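APC3568 protein (Geobacillus stearothermophilus, PDB 1RFZ) is of unknown function but belongs to the phosphatidylglycerophosphatase A family and may therefore dephosphorylate phosphatidylglycerophosphate. Local coordinates at residues A[14-19]-A[66-71]; A[21-26]-A[73-78]; A[35-40]-A[120-125]; A[132-137]-A[144-149]. All coordinates share one frame; numbering follows the deposited sequence.

Contact 1 of 4, residues A[14-19]-A[66-71]; sequences QTARRW and AILTGI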
loop_
_atom_site.group_PDB
_atom_site.type_symbol
_atom_site.label_atom_id
_atom_site.label_comp_id
_atom_site.label_asym_id
_atom_site.label_seq_id
_atom_site.Cartn_x
_atom_site.Cartn_y
_atom_site.Cartn_z
ATOM N N GLN A 14 -8.741 24.939 -1.904
ATOM C CA GLN A 14 -8.288 26.176 -2.532
ATOM C C GLN A 14 -6.785 26.400 -2.399
ATOM O O GLN A 14 -6.099 26.677 -3.382
ATOM C CB GLN A 14 -9.021 27.378 -1.945
ATOM C CG GLN A 14 -8.460 28.706 -2.410
ATOM C CD GLN A 14 -9.204 29.871 -1.803
ATOM O OE1 GLN A 14 -10.389 30.071 -2.073
ATOM N NE2 GLN A 14 -8.520 30.641 -0.966
ATOM N N THR A 15 -6.282 26.285 -1.174
ATOM C CA THR A 15 -4.861 26.482 -0.908
ATOM C C THR A 15 -3.988 25.487 -1.665
ATOM O O THR A 15 -2.918 25.837 -2.154
ATOM C CB THR A 15 -4.575 26.372 0.600
ATOM O OG1 THR A 15 -5.197 27.472 1.278
ATOM C CG2 THR A 15 -3.081 26.388 0.869
ATOM N N ALA A 16 -4.451 24.249 -1.764
ATOM C CA ALA A 16 -3.702 23.226 -2.469
ATOM C C ALA A 16 -3.653 23.556 -3.953
ATOM O O ALA A 16 -2.671 23.248 -4.638
ATOM C CB ALA A 16 -4.336 21.892 -2.251
ATOM N N ARG A 17 -4.710 24.189 -4.453
ATOM C CA ARG A 17 -4.756 24.576 -5.862
ATOM C C ARG A 17 -3.800 25.729 -6.126
ATOM O O ARG A 17 -3.079 25.732 -7.120
ATOM C CB ARG A 17 -6.171 24.990 -6.273
ATOM C CG ARG A 17 -7.090 23.837 -6.594
ATOM C CD ARG A 17 -8.540 24.276 -6.713
ATOM N NE ARG A 17 -9.403 23.167 -7.127
ATOM C CZ ARG A 17 -9.495 22.713 -8.379
ATOM N NH1 ARG A 17 -8.783 23.281 -9.348
ATOM N NH2 ARG A 17 -10.282 21.682 -8.658
ATOM N N ARG A 18 -3.792 26.706 -5.227
ATOM C CA ARG A 18 -2.923 27.861 -5.387
ATOM C C ARG A 18 -1.453 27.428 -5.411
ATOM O O ARG A 18 -0.728 27.741 -6.352
ATOM C CB ARG A 18 -3.175 28.863 -4.256
ATOM C CG ARG A 18 -2.673 30.272 -4.535
ATOM C CD ARG A 18 -2.953 31.162 -3.347
ATOM N NE ARG A 18 -2.449 30.554 -2.118
ATOM C CZ ARG A 18 -2.586 31.082 -0.905
ATOM N NH1 ARG A 18 -3.216 32.244 -0.749
ATOM N NH2 ARG A 18 -2.089 30.449 0.153
ATOM N N TRP A 19 -1.019 26.704 -4.382
ATOM C CA TRP A 19 0.357 26.230 -4.319
ATOM C C TRP A 19 0.749 25.569 -5.638
ATOM O O TRP A 19 1.818 25.863 -6.185
ATOM C CB TRP A 19 0.531 25.232 -3.172
ATOM C CG TRP A 19 0.497 25.858 -1.797
ATOM C CD1 TRP A 19 -0.108 27.026 -1.454
ATOM C CD2 TRP A 19 0.987 25.287 -0.569
ATOM N NE1 TRP A 19 -0.038 27.216 -0.096
ATOM C CE2 TRP A 19 0.625 26.164 0.472
ATOM C CE3 TRP A 19 1.692 24.119 -0.250
ATOM C CZ2 TRP A 19 0.939 25.911 1.813
ATOM C CZ3 TRP A 19 2.007 23.869 1.091
ATOM C CH2 TRP A 19 1.627 24.764 2.102
ATOM N N ALA A 66 -1.733 15.394 0.848
ATOM C CA ALA A 66 -0.541 14.965 0.138
ATOM C C ALA A 66 0.083 16.162 -0.558
ATOM O O ALA A 66 1.247 16.472 -0.337
ATOM C CB ALA A 66 -0.896 13.891 -0.870
ATOM N N ILE A 67 -0.704 16.843 -1.385
ATOM C CA ILE A 67 -0.211 17.997 -2.114
ATOM C C ILE A 67 0.414 19.041 -1.202
ATOM O O ILE A 67 1.435 19.623 -1.554
ATOM C CB ILE A 67 -1.326 18.697 -2.924
ATOM C CG1 ILE A 67 -1.953 17.727 -3.913
ATOM C CG2 ILE A 67 -0.750 19.921 -3.666
ATOM C CD1 ILE A 67 -2.901 18.415 -4.857
ATOM N N LEU A 68 -0.187 19.303 -0.044
ATOM C CA LEU A 68 0.389 20.311 0.847
ATOM C C LEU A 68 1.754 19.885 1.366
ATOM O O LEU A 68 2.751 20.565 1.105
ATOM C CB LEU A 68 -0.548 20.638 2.025
ATOM C CG LEU A 68 -1.856 21.379 1.686
ATOM C CD1 LEU A 68 -2.423 21.997 2.943
ATOM C CD2 LEU A 68 -1.610 22.471 0.655
ATOM N N THR A 69 1.798 18.763 2.085
ATOM C CA THR A 69 3.055 18.240 2.631
ATOM C C THR A 69 4.154 18.163 1.551
ATOM O O THR A 69 5.315 18.525 1.779
ATOM C CB THR A 69 2.867 16.828 3.204
ATOM O OG1 THR A 69 1.788 16.822 4.148
ATOM C CG2 THR A 69 4.139 16.379 3.896
ATOM N N GLY A 70 3.772 17.684 0.372
ATOM C CA GLY A 70 4.717 17.572 -0.719
ATOM C C GLY A 70 5.368 18.895 -1.059
ATOM O O GLY A 70 6.575 19.036 -0.945
ATOM N N ILE A 71 4.573 19.875 -1.468
ATOM C CA ILE A 71 5.126 21.169 -1.829
ATOM C C ILE A 71 5.718 21.938 -0.645
ATOM O O ILE A 71 6.381 22.959 -0.839
ATOM C CB ILE A 71 4.080 22.054 -2.537
ATOM C CG1 ILE A 71 3.529 21.332 -3.768
ATOM C CG2 ILE A 71 4.726 23.347 -3.000
ATOM C CD1 ILE A 71 2.610 22.192 -4.640
#

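Contact 2 of 4, residues A[21-26]-A[73-78]; sequences EERGVT and LDKLAE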
loop_
_atom_site.group_PDB
_atom_site.type_symbol
_atom_site.label_atom_id
_atom_site.label_comp_id
_atom_site.label_asym_id
_atom_site.label_seq_id
_atom_site.Cartn_x
_atom_site.Cartn_y
_atom_site.Cartn_z
ATOM N N GLU A 21 -0.319 26.058 -8.585
ATOM C CA GLU A 21 -0.147 27.125 -9.566
ATOM C C GLU A 21 1.154 27.863 -9.270
ATOM O O GLU A 21 1.861 28.271 -10.190
ATOM C CB GLU A 21 -1.318 28.107 -9.486
ATOM C CG GLU A 21 -1.186 29.328 -10.395
ATOM C CD GLU A 21 -1.790 29.115 -11.778
ATOM O OE1 GLU A 21 -3.017 28.866 -11.853
ATOM O OE2 GLU A 21 -1.042 29.204 -12.786
ATOM N N GLU A 22 1.460 28.015 -7.979
ATOM C CA GLU A 22 2.671 28.697 -7.510
ATOM C C GLU A 22 3.961 27.903 -7.689
ATOM O O GLU A 22 5.043 28.419 -7.415
ATOM C CB GLU A 22 2.535 29.073 -6.037
ATOM C CG GLU A 22 1.643 30.262 -5.778
ATOM C CD GLU A 22 1.390 30.472 -4.300
ATOM O OE1 GLU A 22 2.369 30.446 -3.522
ATOM O OE2 GLU A 22 0.214 30.666 -3.916
ATOM N N ARG A 23 3.845 26.647 -8.123
ATOM C CA ARG A 23 5.009 25.802 -8.370
ATOM C C ARG A 23 5.074 25.516 -9.873
ATOM O O ARG A 23 5.977 24.821 -10.356
ATOM C CB ARG A 23 4.909 24.502 -7.578
ATOM C CG ARG A 23 4.722 24.711 -6.090
ATOM C CD ARG A 23 5.863 25.506 -5.489
ATOM N NE ARG A 23 7.058 24.701 -5.264
ATOM C CZ ARG A 23 8.193 25.175 -4.756
ATOM N NH1 ARG A 23 8.289 26.457 -4.422
ATOM N NH2 ARG A 23 9.233 24.367 -4.572
ATOM N N GLY A 24 4.105 26.064 -10.605
ATOM C CA GLY A 24 4.078 25.898 -12.044
ATOM C C GLY A 24 3.022 24.957 -12.598
ATOM O O GLY A 24 2.785 24.913 -13.819
ATOM N N VAL A 25 2.353 24.216 -11.720
ATOM C CA VAL A 25 1.360 23.260 -12.189
ATOM C C VAL A 25 -0.077 23.768 -12.300
ATOM O O VAL A 25 -0.639 24.353 -11.377
ATOM C CB VAL A 25 1.395 21.973 -11.331
ATOM C CG1 VAL A 25 0.549 20.896 -11.994
ATOM C CG2 VAL A 25 2.862 21.499 -11.144
ATOM N N THR A 26 -0.650 23.517 -13.469
ATOM C CA THR A 26 -2.002 23.913 -13.816
ATOM C C THR A 26 -2.885 22.695 -13.893
ATOM O O THR A 26 -2.499 21.704 -14.503
ATOM C CB THR A 26 -2.021 24.549 -15.207
ATOM O OG1 THR A 26 -1.475 25.864 -15.129
ATOM C CG2 THR A 26 -3.424 24.603 -15.760
ATOM N N LEU A 73 7.872 20.530 1.821
ATOM C CA LEU A 73 9.254 20.073 1.866
ATOM C C LEU A 73 9.997 20.544 0.613
ATOM O O LEU A 73 11.134 21.013 0.694
ATOM C CB LEU A 73 9.284 18.545 1.966
ATOM C CG LEU A 73 8.474 17.955 3.135
ATOM C CD1 LEU A 73 8.276 16.461 2.909
ATOM C CD2 LEU A 73 9.170 18.230 4.474
ATOM N N ASP A 74 9.351 20.424 -0.544
ATOM C CA ASP A 74 9.965 20.850 -1.797
ATOM C C ASP A 74 10.518 22.260 -1.660
ATOM O O ASP A 74 11.571 22.567 -2.213
ATOM C CB ASP A 74 8.954 20.818 -2.952
ATOM C CG ASP A 74 9.137 19.609 -3.862
ATOM O OD1 ASP A 74 10.291 19.321 -4.243
ATOM O OD2 ASP A 74 8.126 18.956 -4.206
ATOM N N LYS A 75 9.806 23.112 -0.920
ATOM C CA LYS A 75 10.225 24.497 -0.713
ATOM C C LYS A 75 11.370 24.649 0.283
ATOM O O LYS A 75 12.388 25.251 -0.038
ATOM C CB LYS A 75 9.041 25.355 -0.261
ATOM C CG LYS A 75 8.210 25.940 -1.396
ATOM C CD LYS A 75 7.125 26.862 -0.847
ATOM C CE LYS A 75 6.241 27.443 -1.950
ATOM N NZ LYS A 75 5.093 28.244 -1.407
ATOM N N LEU A 76 11.204 24.119 1.489
ATOM C CA LEU A 76 12.258 24.212 2.495
ATOM C C LEU A 76 13.579 23.701 1.945
ATOM O O LEU A 76 14.642 24.233 2.267
ATOM C CB LEU A 76 11.911 23.404 3.748
ATOM C CG LEU A 76 10.848 23.964 4.681
ATOM C CD1 LEU A 76 9.542 23.219 4.468
ATOM C CD2 LEU A 76 11.320 23.807 6.116
ATOM N N ALA A 77 13.514 22.655 1.131
ATOM C CA ALA A 77 14.716 22.086 0.537
ATOM C C ALA A 77 15.242 23.028 -0.550
ATOM O O ALA A 77 16.410 22.971 -0.927
ATOM C CB ALA A 77 14.409 20.705 -0.051
ATOM N N GLU A 78 14.368 23.899 -1.046
ATOM C CA GLU A 78 14.740 24.859 -2.079
ATOM C C GLU A 78 15.310 26.107 -1.416
ATOM O O GLU A 78 16.134 26.808 -2.006
ATOM C CB GLU A 78 13.518 25.229 -2.922
ATOM C CG GLU A 78 13.810 26.189 -4.057
ATOM C CD GLU A 78 12.569 26.510 -4.869
ATOM O OE1 GLU A 78 12.016 25.588 -5.505
ATOM O OE2 GLU A 78 12.144 27.686 -4.866
#

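Contact 3 of 4, residues A[35-40]-A[120-125]; sequences YYLQSK and GYIDKQ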
loop_
_atom_site.group_PDB
_atom_site.type_symbol
_atom_site.label_atom_id
_atom_site.label_comp_id
_atom_site.label_asym_id
_atom_site.label_seq_id
_atom_site.Cartn_x
_atom_site.Cartn_y
_atom_site.Cartn_z
ATOM N N TYR A 35 -5.053 13.049 -20.812
ATOM C CA TYR A 35 -5.389 12.761 -22.209
ATOM C C TYR A 35 -4.303 11.815 -22.766
ATOM O O TYR A 35 -4.594 10.886 -23.513
ATOM C CB TYR A 35 -5.428 14.057 -23.031
ATOM C CG TYR A 35 -6.240 13.973 -24.317
ATOM C CD1 TYR A 35 -7.638 14.059 -24.288
ATOM C CD2 TYR A 35 -5.613 13.814 -25.564
ATOM C CE1 TYR A 35 -8.394 13.990 -25.469
ATOM C CE2 TYR A 35 -6.362 13.743 -26.753
ATOM C CZ TYR A 35 -7.751 13.831 -26.698
ATOM O OH TYR A 35 -8.506 13.756 -27.854
ATOM N N TYR A 36 -3.052 12.054 -22.377
ATOM C CA TYR A 36 -1.921 11.238 -22.806
ATOM C C TYR A 36 -2.105 9.770 -22.423
ATOM O O TYR A 36 -1.733 8.876 -23.183
ATOM C CB TYR A 36 -0.633 11.799 -22.189
ATOM C CG TYR A 36 0.617 10.941 -22.304
ATOM C CD1 TYR A 36 0.766 9.772 -21.555
ATOM C CD2 TYR A 36 1.677 11.333 -23.120
ATOM C CE1 TYR A 36 1.952 9.014 -21.609
ATOM C CE2 TYR A 36 2.872 10.584 -23.190
ATOM C CZ TYR A 36 3.008 9.424 -22.434
ATOM O OH TYR A 36 4.183 8.676 -22.507
ATOM N N LEU A 37 -2.684 9.526 -21.250
ATOM C CA LEU A 37 -2.904 8.163 -20.774
ATOM C C LEU A 37 -4.215 7.548 -21.266
ATOM O O LEU A 37 -4.253 6.380 -21.659
ATOM C CB LEU A 37 -2.890 8.119 -19.240
ATOM C CG LEU A 37 -1.624 8.564 -18.504
ATOM C CD1 LEU A 37 -1.905 8.687 -17.010
ATOM C CD2 LEU A 37 -0.504 7.581 -18.768
ATOM N N GLN A 38 -5.289 8.329 -21.249
ATOM C CA GLN A 38 -6.588 7.813 -21.651
ATOM C C GLN A 38 -7.003 8.048 -23.107
ATOM O O GLN A 38 -8.031 7.519 -23.564
ATOM C CB GLN A 38 -7.662 8.363 -20.708
ATOM C CG GLN A 38 -7.733 7.653 -19.359
ATOM C CD GLN A 38 -8.462 6.318 -19.433
ATOM O OE1 GLN A 38 -9.612 6.253 -19.872
ATOM N NE2 GLN A 38 -7.800 5.250 -19.000
ATOM N N SER A 39 -6.209 8.826 -23.837
ATOM C CA SER A 39 -6.520 9.115 -25.232
ATOM C C SER A 39 -6.684 7.821 -26.026
ATOM O O SER A 39 -7.774 7.513 -26.508
ATOM C CB SER A 39 -5.412 9.958 -25.856
ATOM O OG SER A 39 -5.909 10.723 -26.935
ATOM N N LYS A 40 -5.598 7.066 -26.153
ATOM C CA LYS A 40 -5.618 5.810 -26.895
ATOM C C LYS A 40 -6.927 5.050 -26.727
ATOM O O LYS A 40 -7.591 4.705 -27.703
ATOM C CB LYS A 40 -4.454 4.914 -26.449
ATOM C CG LYS A 40 -3.069 5.467 -26.770
ATOM C CD LYS A 40 -1.975 4.689 -26.048
ATOM C CE LYS A 40 -0.607 5.337 -26.248
ATOM N NZ LYS A 40 0.402 4.825 -25.274
ATOM N N GLY A 120 3.658 4.724 -12.461
ATOM C CA GLY A 120 5.067 4.492 -12.694
ATOM C C GLY A 120 5.395 4.771 -14.141
ATOM O O GLY A 120 6.484 5.247 -14.459
ATOM N N TYR A 121 4.436 4.484 -15.018
ATOM C CA TYR A 121 4.621 4.709 -16.442
ATOM C C TYR A 121 4.937 6.167 -16.800
ATOM O O TYR A 121 5.944 6.432 -17.464
ATOM C CB TYR A 121 3.395 4.256 -17.221
ATOM C CG TYR A 121 3.573 4.443 -18.698
ATOM C CD1 TYR A 121 2.718 5.279 -19.419
ATOM C CD2 TYR A 121 4.617 3.811 -19.376
ATOM C CE1 TYR A 121 2.890 5.492 -20.782
ATOM C CE2 TYR A 121 4.804 4.008 -20.740
ATOM C CZ TYR A 121 3.931 4.855 -21.437
ATOM O OH TYR A 121 4.101 5.074 -22.787
ATOM N N ILE A 122 4.091 7.117 -16.394
ATOM C CA ILE A 122 4.401 8.496 -16.720
ATOM C C ILE A 122 5.473 9.064 -15.812
ATOM O O ILE A 122 5.966 10.162 -16.049
ATOM C CB ILE A 122 3.177 9.448 -16.673
ATOM C CG1 ILE A 122 2.245 9.086 -15.525
ATOM C CG2 ILE A 122 2.460 9.437 -18.001
ATOM C CD1 ILE A 122 1.032 10.030 -15.423
ATOM N N ASP A 123 5.850 8.332 -14.771
ATOM C CA ASP A 123 6.889 8.846 -13.894
ATOM C C ASP A 123 8.224 8.607 -14.590
ATOM O O ASP A 123 9.210 9.284 -14.323
ATOM C CB ASP A 123 6.841 8.164 -12.526
ATOM C CG ASP A 123 7.703 8.875 -11.496
ATOM O OD1 ASP A 123 7.690 10.129 -11.469
ATOM O OD2 ASP A 123 8.386 8.182 -10.708
ATOM N N LYS A 124 8.241 7.642 -15.503
ATOM C CA LYS A 124 9.448 7.347 -16.264
ATOM C C LYS A 124 9.477 8.153 -17.561
ATOM O O LYS A 124 10.455 8.834 -17.844
ATOM C CB LYS A 124 9.537 5.852 -16.580
ATOM C CG LYS A 124 10.612 5.115 -15.802
ATOM C CD LYS A 124 11.760 4.722 -16.713
ATOM C CE LYS A 124 12.978 4.235 -15.933
ATOM N NZ LYS A 124 13.668 5.346 -15.182
ATOM N N GLN A 125 8.397 8.091 -18.333
ATOM C CA GLN A 125 8.305 8.816 -19.601
ATOM C C GLN A 125 8.198 10.329 -19.416
ATOM O O GLN A 125 8.235 11.078 -20.383
ATOM C CB GLN A 125 7.081 8.338 -20.411
ATOM C CG GLN A 125 7.012 6.844 -20.749
ATOM C CD GLN A 125 7.974 6.436 -21.847
ATOM O OE1 GLN A 125 7.614 5.683 -22.758
ATOM N NE2 GLN A 125 9.211 6.908 -21.755
#

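Contact 4 of 4, residues A[132-137]-A[144-149]; sequences YLNDKS and FLDDIV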
loop_
_atom_site.group_PDB
_atom_site.type_symbol
_atom_site.label_atom_id
_atom_site.label_comp_id
_atom_site.label_asym_id
_atom_site.label_seq_id
_atom_site.Cartn_x
_atom_site.Cartn_y
_atom_site.Cartn_z
ATOM N N TYR A 132 9.248 19.696 -17.184
ATOM C CA TYR A 132 9.718 20.881 -16.492
ATOM C C TYR A 132 10.049 20.638 -15.028
ATOM O O TYR A 132 11.039 21.164 -14.520
ATOM C CB TYR A 132 8.674 21.999 -16.587
ATOM C CG TYR A 132 8.823 23.065 -15.518
ATOM C CD1 TYR A 132 9.994 23.811 -15.405
ATOM C CD2 TYR A 132 7.806 23.295 -14.594
ATOM C CE1 TYR A 132 10.150 24.755 -14.396
ATOM C CE2 TYR A 132 7.951 24.237 -13.583
ATOM C CZ TYR A 132 9.124 24.961 -13.488
ATOM O OH TYR A 132 9.276 25.883 -12.476
ATOM N N LEU A 133 9.229 19.848 -14.341
ATOM C CA LEU A 133 9.462 19.607 -12.924
ATOM C C LEU A 133 10.661 18.727 -12.642
ATOM O O LEU A 133 11.289 18.845 -11.586
ATOM C CB LEU A 133 8.227 18.996 -12.267
ATOM C CG LEU A 133 6.987 19.869 -12.135
ATOM C CD1 LEU A 133 6.351 20.063 -13.498
ATOM C CD2 LEU A 133 6.008 19.200 -11.195
ATOM N N ASN A 134 10.992 17.839 -13.567
ATOM C CA ASN A 134 12.131 16.978 -13.319
ATOM C C ASN A 134 13.425 17.649 -13.759
ATOM O O ASN A 134 14.514 17.226 -13.366
ATOM C CB ASN A 134 11.966 15.635 -14.024
ATOM C CG ASN A 134 12.695 14.522 -13.303
ATOM O OD1 ASN A 134 12.073 13.629 -12.725
ATOM N ND2 ASN A 134 14.023 14.582 -13.312
ATOM N N ASP A 135 13.296 18.699 -14.570
ATOM C CA ASP A 135 14.456 19.446 -15.053
ATOM C C ASP A 135 15.171 20.070 -13.847
ATOM O O ASP A 135 14.603 20.906 -13.138
ATOM C CB ASP A 135 14.009 20.543 -16.023
ATOM C CG ASP A 135 14.904 20.643 -17.242
ATOM O OD1 ASP A 135 14.944 19.675 -18.032
ATOM O OD2 ASP A 135 15.563 21.689 -17.411
ATOM N N LYS A 136 16.419 19.666 -13.623
ATOM C CA LYS A 136 17.186 20.154 -12.485
ATOM C C LYS A 136 17.909 21.464 -12.731
ATOM O O LYS A 136 18.507 22.035 -11.812
ATOM C CB LYS A 136 18.175 19.079 -12.032
ATOM C CG LYS A 136 17.485 17.865 -11.422
ATOM C CD LYS A 136 18.468 16.788 -11.024
ATOM C CE LYS A 136 17.744 15.609 -10.406
ATOM N NZ LYS A 136 18.655 14.441 -10.253
ATOM N N SER A 137 17.836 21.947 -13.968
ATOM C CA SER A 137 18.483 23.200 -14.341
ATOM C C SER A 137 17.669 24.440 -13.946
ATOM O O SER A 137 18.241 25.476 -13.601
ATOM C CB SER A 137 18.760 23.220 -15.851
ATOM O OG SER A 137 17.568 23.049 -16.607
ATOM N N PHE A 144 9.199 16.199 -4.678
ATOM C CA PHE A 144 7.894 15.611 -4.457
ATOM C C PHE A 144 6.875 15.906 -5.535
ATOM O O PHE A 144 6.203 14.997 -6.031
ATOM C CB PHE A 144 7.320 16.090 -3.140
ATOM C CG PHE A 144 8.043 15.582 -1.949
ATOM C CD1 PHE A 144 9.180 16.234 -1.482
ATOM C CD2 PHE A 144 7.550 14.485 -1.247
ATOM C CE1 PHE A 144 9.820 15.801 -0.305
ATOM C CE2 PHE A 144 8.171 14.039 -0.077
ATOM C CZ PHE A 144 9.311 14.697 0.403
ATOM N N LEU A 145 6.759 17.183 -5.891
ATOM C CA LEU A 145 5.770 17.607 -6.865
ATOM C C LEU A 145 5.667 16.868 -8.196
ATOM O O LEU A 145 4.556 16.565 -8.634
ATOM C CB LEU A 145 5.887 19.109 -7.149
ATOM C CG LEU A 145 4.679 19.568 -7.991
ATOM C CD1 LEU A 145 3.395 19.339 -7.183
ATOM C CD2 LEU A 145 4.811 21.030 -8.405
ATOM N N ASP A 146 6.783 16.574 -8.858
ATOM C CA ASP A 146 6.668 15.896 -10.147
ATOM C C ASP A 146 6.205 14.449 -10.001
ATOM O O ASP A 146 5.874 13.788 -10.984
ATOM C CB ASP A 146 7.978 15.987 -10.939
ATOM C CG ASP A 146 9.008 14.982 -10.499
ATOM O OD1 ASP A 146 9.346 14.960 -9.292
ATOM O OD2 ASP A 146 9.481 14.221 -11.377
ATOM N N ASP A 147 6.183 13.967 -8.763
ATOM C CA ASP A 147 5.707 12.615 -8.455
ATOM C C ASP A 147 4.190 12.686 -8.220
ATOM O O ASP A 147 3.431 11.855 -8.722
ATOM C CB ASP A 147 6.382 12.076 -7.187
ATOM C CG ASP A 147 7.609 11.222 -7.482
ATOM O OD1 ASP A 147 8.258 10.786 -6.508
ATOM O OD2 ASP A 147 7.922 10.982 -8.669
ATOM N N ILE A 148 3.754 13.686 -7.452
ATOM C CA ILE A 148 2.345 13.853 -7.192
ATOM C C ILE A 148 1.615 14.360 -8.430
ATOM O O ILE A 148 0.441 14.050 -8.634
ATOM C CB ILE A 148 2.105 14.789 -5.995
ATOM C CG1 ILE A 148 2.655 16.167 -6.266
ATOM C CG2 ILE A 148 2.807 14.252 -4.773
ATOM C CD1 ILE A 148 2.780 16.987 -4.980
ATOM N N VAL A 149 2.290 15.122 -9.276
ATOM C CA VAL A 149 1.614 15.594 -10.479
ATOM C C VAL A 149 1.305 14.377 -11.325
ATOM O O VAL A 149 0.237 14.286 -11.942
ATOM C CB VAL A 149 2.488 16.548 -11.326
ATOM C CG1 VAL A 149 1.800 16.850 -12.643
ATOM C CG2 VAL A 149 2.738 17.841 -10.564
#

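Contact 1 of 4, residues A[14-19]-A[66-71]
Trp19 and Leu68 both carry CG anti to their own carbonyl carbon, beside the backbone N. In Trp19 (chi1 -72°) this swings the indole out across the flank of 66-71, and in Leu68 it brings the isobutyl end up to the ring; the two side chains cross at about a right angle. The methyl that touches is CD2: Leu68 CD2 lies 3.9 Å from the centroid of the Trp19 six-membered ring and 14° off its normal, a CH-pi contact over one face. Ile71 takes a different part of the same ring. Its CB sits at the indole edge, near the ring plane, 3.9 Å from Trp19 CE3, while Ile71 CD1 runs back to within 4.0 Å of Trp19 CB. Here two right-handed helices, 13-22 and 61-76, run in broadly the same direction, their local axes 9.5 Å apart at closest and inclined by 42°. One turn before the tryptophan, small Ala16 lets the backbones come close: Leu68 CD2 reaches Ala16 CA at 3.8 Å, and Ile67 CG2 approaches Ala16 CB at 4.3 Å. Thr15 CG2 touches the same leucine methyl, 4.2 Å from Leu68 CD2. No hydrogen bond crosses between the segments. Ile67 and Ile71 also pack on Leu20 and turn toward helix 145-163, where they meet Ile152 and Leu145. Beyond Leu68 lies the second subunit: Leu86 of that chain packs on Leu68, and Glu84 of the same chain on Trp19.

Contact 2 of 4, residues A[21-26]-A[73-78]
Arg23 leaves its backbone pointing at 73-78 and meets it with CD and the guanidinium. Before that, CG packs against Ile71, just before the partner segment. Two successive bends, at chi2 (-59°) and chi3 (-79°), then fold the chain so that Arg23 CD passes Lys75 CE at 4.1 Å and the guanidinium comes to lie with one face over Lys75 CG. That methylene is 3.4 Å from Arg23 CZ and nearer still to the NH1 side. At the tip, Arg23 NH2 meets Glu78 OE1 at 3.2 Å in a salt bridge whose hydrogen bond is bent and weak. The two groups come tip to tip with their planes only 16° apart. This carboxylate oxygen has a second donor, the backbone N of Cys141, so the glutamate ties both the arginine and the loop ahead of helix 145-163. Arg23 itself stands where helix 13-22 runs out, and Gly24, with positive phi, closes that end in a Schellman motif before the chain turns toward helix 27-38. Across from it is the C-terminal part of helix 61-76. The charge pattern extends outward: extended Lys75 carries NZ to 4.1 Å from Glu22 OE1, opposite charges too far apart for a salt bridge. Arg23 NH2 also approaches Asp74 CB at 3.9 Å, but the Asp74 carboxylate is engaged elsewhere, accepting from the backbone N of Leu145. Leu73 and Leu76 pack on the same residues of the second subunit.

Contact 3 of 4, residues A[35-40]-A[120-125]
Tyr36 brings the CE1 side of its ring against Tyr121 and Ile122. Its CG is anti to the backbone N (chi1 169°), which sends the phenol straight over to helix 115-125. Tyr36 CE1 is the atom in the middle: it stands 3.7 Å from Ile122 CG2 and equally 3.7 Å from Tyr121 CE1, which comes in at the edge of the Tyr36 ring near its plane. The two tyrosine side chains cross at about a right angle. Their hydroxyls, OH to OH, are 3.6 Å apart and not hydrogen-bonded to each other; Tyr36 OH rests instead beside Gln125 CB, also at 3.6 Å. This is a junction between two helix ends in an all-helical fold, helix 27-38 meeting helix 115-125 close to where each finishes. Leu37 supplies the deeper half of it. Its two methyls pair off with two methyls of Ile122, Leu37 CD2 lying 3.6 Å from Ile122 CG2 and Leu37 CD1 3.6 Å from Ile122 CD1, and Leu37 CD2 also meets the edge of the Tyr121 ring at CD1, 4.0 Å away. Leu37 also packs on Ser157 and Ile122 on Ala153, both of helix 145-163. Tyr121 also belongs to a subunit interface: Lys124 of the third subunit makes a cation-pi contact with its ring, and Tyr121 of that chain packs on it as well.

Contact 4 of 4, residues A[132-137]-A[144-149]
Leu133 is the main wedge here, pushing its side chain against the first turns of helix 145-163. Its CB sits beside Asp146 CB at 3.3 Å, while the branch that goes deepest is Leu133 CD2, which rests on Leu145 CG at 3.5 Å and Val149 CG2 at 3.6 Å, residues one turn apart. Asp146 takes the opposite course, sliding past Leu133 toward Asn134. Its CG lies between the backbone N and the carbonyl carbon (chi1 80°), which turns the carboxylate to the amide. As modelled, Asn134 OD1 and Asp146 OD2 are 3.0 Å apart; both are acceptors, so no hydrogen bond joins them, and the planes of the two groups stand 79° to each other. The intervening loop links two consecutive helices, and within it Asn142 ND2 donates to Leu133 O. Val149 also packs on Ile129 and Leu130 of helix 129-134, and Asp146 on Leu130. Asp147 lies close to the carboxylates of Asp100, Glu101 and Asp123, a cluster consistent with a cation site, as in a magnesium-dependent phosphatase, though none is established here. Phe144, Asp147 and Ile148 face helix 99-109, Phe144 reaching Leu73 of helix 61-76 as well.

Contacts 1 and 2 join the same two helices, 13-22 and 61-76. Contact 1 is buried and wholly apolar; contact 2, where the helices run out, is only partly buried and works through charge. Contact 4 is also buried, about 9 Å from contact 2 between centres, and the start of its helix 145-163 touches both, by apolar packing on contact 1 and by packing and a backbone bond on contact 2. Contact 3 lies across the chain's centre from contacts 1 and 2, partly buried, with aromatic and aliphatic packing. It meets contact 4 at the cluster of acidic side chains. Contacts 1 and 2 touch the second subunit, contact 3 the third, and contact 4 neither.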